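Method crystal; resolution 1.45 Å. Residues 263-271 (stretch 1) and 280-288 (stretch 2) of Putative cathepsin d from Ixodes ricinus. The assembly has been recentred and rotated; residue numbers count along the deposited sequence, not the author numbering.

Stretch 1 263-271: KLESLPNVT
Stretch 2, residues 280-288: SLRSKDYVL

Residues 263-271 and 280-288 of this putative cathepsin D meet as a short antiparallel β pairing, burying 522 Å² in all; beyond the V270-L281 end of the pairing, stretch 1 holds a 3-10 turn and stretch 2 a helix, packed on each other. V270 (-121/133) and L281 (-122/123) form the hydrogen-bonded pair (CA-CA 5.2 Å): V270 N donates to L281 O at 2.9 Å (N-H...O 161°), and L281 N donates to V270 O at 2.7 Å (151°), so the backbone N and O of both residues are bonded across the pair. T271 and S280 are the adjacent non-hydrogen-bonded pair (CA-CA 4.2 Å), their side chains on the sheet face opposite that of V270 and L281. T271 OG1 (chi1 m) and S280 OG (chi1 t) lie 3.7 Å apart, and water 3 joins them, 2.6 Å from T271 OG1 and 2.9 Å from S280 OG. L281 O also receives a CA-H...O contact from N269 CA at 3.2 Å.

The chains stay close at N269-R282 (CA-CA 4.5 Å) and are 6.0 Å apart, CA to CA, at L267-S283. N269 (-63/154, chi1 m) places OD1 3.3 Å from R282 CA. R282 (-78/164) is the N-cap residue of helix 283-286; its own N donates to D285 OD2 at 2.8 Å (D285 chi1 m). R282 O accepts from Y286 N at 3.0 Å and, weakly, from D285 N at 2.8 Å, while S283 O accepts from V287 N at 3.0 Å. S283 N (S283 -60/-29) instead donates to water 2 at 3.0 Å; N269 OD1 (2.7 Å) and L267 O (2.9 Å) are acceptors within reach of that water, which also has acceptors elsewhere in the structure.

In stretch 1, a 3-10 turn runs through E265 and S266, with L267 N (L267 -72/137) donating to L264 O at 3.1 Å. L264 O and L267 O, each 2.8 Å from water 1, compete with acceptors elsewhere for its protons; S283 OG (chi1 p) is 2.6 Å from it. L267 and S283 also touch, CB to CB, at 3.7 Å.

Y286 (chi1 p, chi2 69°) points toward stretch 1, and its OH donates to P268 O at 2.7 Å, at the ring edge; the hydroxyl of the buried Y286 thus spends its proton on a backbone carbonyl of the loop. Two apolar side chains meet the ring obliquely: V270 CG2 (chi1 t) approaches Y286 CE2 at 3.8 Å, and L267 CD1 (m, t) lies 4.3 Å from Y286 CE1. V287 (chi1 t), just past the helix, extends this patch, its CG2 4.0 Å from L267 CD1 and its CG1 4.1 Å from L264 CD2 (m, t).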

# COMPACT_ATOMS: atom_id res chain seq x y z
N LYS A 263 15.64 -19.36 -14.75
CA LYS A 263 16.43 -19.80 -13.62
C LYS A 263 15.74 -19.55 -12.26
O LYS A 263 16.36 -19.68 -11.23
CB LYS A 263 17.78 -19.08 -13.66
CG LYS A 263 18.57 -19.40 -14.92
CD LYS A 263 19.97 -18.79 -14.88
CE LYS A 263 20.75 -19.07 -16.16
NZ LYS A 263 21.06 -20.52 -16.36
N LEU A 264 14.45 -19.26 -12.30
CA LEU A 264 13.71 -18.86 -11.09
C LEU A 264 13.63 -19.97 -10.06
O LEU A 264 13.62 -19.70 -8.85
CB LEU A 264 12.30 -18.41 -11.45
CG LEU A 264 12.20 -17.24 -12.43
CD1 LEU A 264 10.74 -16.95 -12.68
CD2 LEU A 264 12.92 -15.96 -12.02
N GLU A 265 13.57 -21.22 -10.51
CA GLU A 265 13.39 -22.33 -9.58
C GLU A 265 14.61 -22.60 -8.69
O GLU A 265 14.49 -23.31 -7.69
CB GLU A 265 13.00 -23.60 -10.31
CG GLU A 265 11.67 -23.56 -11.04
CD GLU A 265 10.53 -23.21 -10.11
OE1 GLU A 265 10.37 -23.87 -9.05
OE2 GLU A 265 9.79 -22.26 -10.43
N SER A 266 15.78 -22.09 -9.07
CA SER A 266 16.97 -22.22 -8.26
C SER A 266 17.13 -21.09 -7.22
O SER A 266 18.07 -21.12 -6.45
CB SER A 266 18.21 -22.30 -9.14
OG SER A 266 18.18 -23.52 -9.90
N LEU A 267 16.25 -20.09 -7.23
CA LEU A 267 16.38 -18.94 -6.33
C LEU A 267 16.05 -19.30 -4.88
O LEU A 267 15.13 -20.04 -4.62
CB LEU A 267 15.46 -17.81 -6.78
CG LEU A 267 15.78 -17.09 -8.07
CD1 LEU A 267 14.57 -16.29 -8.51
CD2 LEU A 267 16.97 -16.17 -7.92
N PRO A 268 16.85 -18.82 -3.94
CA PRO A 268 16.58 -19.09 -2.53
C PRO A 268 15.49 -18.23 -1.90
O PRO A 268 15.17 -17.14 -2.40
CB PRO A 268 17.93 -18.76 -1.88
CG PRO A 268 18.45 -17.65 -2.71
CD PRO A 268 18.02 -17.95 -4.12
N ASN A 269 14.92 -18.72 -0.81
CA ASN A 269 14.00 -17.90 -0.01
C ASN A 269 14.75 -16.68 0.55
O ASN A 269 15.98 -16.72 0.75
CB ASN A 269 13.37 -18.73 1.12
CG ASN A 269 12.46 -19.85 0.61
OD1 ASN A 269 12.16 -19.95 -0.57
ND2 ASN A 269 12.06 -20.75 1.52
N VAL A 270 13.99 -15.61 0.81
CA VAL A 270 14.47 -14.43 1.54
C VAL A 270 13.60 -14.26 2.77
O VAL A 270 12.38 -14.33 2.68
CB VAL A 270 14.44 -13.18 0.65
CG1 VAL A 270 14.83 -11.92 1.40
CG2 VAL A 270 15.38 -13.35 -0.55
N THR A 271 14.22 -14.04 3.92
CA THR A 271 13.51 -14.08 5.21
C THR A 271 13.69 -12.79 5.99
O THR A 271 14.82 -12.31 6.16
CB THR A 271 14.02 -15.26 6.03
OG1 THR A 271 13.84 -16.47 5.28
CG2 THR A 271 13.29 -15.37 7.38
N SER A 280 9.28 -15.81 5.91
CA SER A 280 9.98 -16.27 4.69
C SER A 280 9.19 -15.91 3.44
O SER A 280 7.96 -15.94 3.42
CB SER A 280 10.17 -17.79 4.81
OG SER A 280 10.96 -18.30 3.75
N LEU A 281 9.93 -15.54 2.39
CA LEU A 281 9.37 -15.32 1.07
C LEU A 281 10.08 -16.27 0.10
O LEU A 281 11.29 -16.23 0.00
CB LEU A 281 9.65 -13.87 0.64
CG LEU A 281 9.06 -12.81 1.56
CD1 LEU A 281 9.60 -11.46 1.16
CD2 LEU A 281 7.55 -12.80 1.44
N ARG A 282 9.30 -17.09 -0.59
CA ARG A 282 9.81 -17.92 -1.68
C ARG A 282 9.98 -17.08 -2.91
O ARG A 282 9.36 -16.00 -3.03
CB ARG A 282 8.79 -19.02 -1.98
CG ARG A 282 8.48 -19.94 -0.80
CD ARG A 282 7.18 -20.72 -1.01
NE ARG A 282 7.14 -21.40 -2.30
CZ ARG A 282 6.06 -21.67 -3.03
NH1 ARG A 282 4.82 -21.36 -2.63
NH2 ARG A 282 6.22 -22.27 -4.20
N SER A 283 10.73 -17.57 -3.89
CA SER A 283 10.84 -16.85 -5.15
C SER A 283 9.47 -16.69 -5.80
O SER A 283 9.20 -15.68 -6.46
CB SER A 283 11.85 -17.51 -6.09
OG SER A 283 11.38 -18.78 -6.46
N LYS A 284 8.56 -17.64 -5.53
CA LYS A 284 7.18 -17.50 -6.03
C LYS A 284 6.51 -16.24 -5.47
O LYS A 284 5.72 -15.59 -6.17
CB LYS A 284 6.33 -18.74 -5.75
CG LYS A 284 4.92 -18.66 -6.34
CD LYS A 284 4.32 -20.05 -6.44
CE LYS A 284 2.96 -20.09 -7.12
NZ LYS A 284 2.25 -21.36 -6.81
N ASP A 285 6.87 -15.89 -4.23
CA ASP A 285 6.35 -14.68 -3.57
C ASP A 285 7.03 -13.40 -4.08
O ASP A 285 6.36 -12.39 -4.26
CB ASP A 285 6.55 -14.76 -2.06
CG ASP A 285 5.85 -15.94 -1.43
OD1 ASP A 285 4.66 -16.17 -1.72
OD2 ASP A 285 6.50 -16.65 -0.62
N TYR A 286 8.35 -13.44 -4.33
CA TYR A 286 9.07 -12.19 -4.57
C TYR A 286 9.44 -11.86 -6.00
O TYR A 286 9.91 -10.78 -6.26
CB TYR A 286 10.29 -12.07 -3.64
CG TYR A 286 11.45 -13.01 -3.90
CD1 TYR A 286 12.25 -12.91 -5.04
CD2 TYR A 286 11.81 -13.97 -2.94
CE1 TYR A 286 13.35 -13.74 -5.22
CE2 TYR A 286 12.91 -14.80 -3.12
CZ TYR A 286 13.66 -14.67 -4.28
OH TYR A 286 14.77 -15.49 -4.46
N VAL A 287 9.18 -12.75 -6.95
CA VAL A 287 9.40 -12.45 -8.37
C VAL A 287 8.09 -11.98 -8.98
O VAL A 287 7.09 -12.66 -8.88
CB VAL A 287 9.94 -13.67 -9.14
CG1 VAL A 287 10.05 -13.38 -10.64
CG2 VAL A 287 11.27 -14.10 -8.56
N LEU A 288 8.13 -10.81 -9.60
CA LEU A 288 6.96 -10.22 -10.25
C LEU A 288 7.09 -10.34 -11.76
O LEU A 288 8.08 -9.90 -12.32
CB LEU A 288 6.83 -8.75 -9.86
CG LEU A 288 5.59 -8.01 -10.42
CD1 LEU A 288 4.31 -8.47 -9.75
CD2 LEU A 288 5.77 -6.51 -10.26
O HOH W 1 13.03 -20.74 -6.27
O HOH W 2 12.58 -19.80 -3.25
O HOH W 3 13.19 -18.97 5.50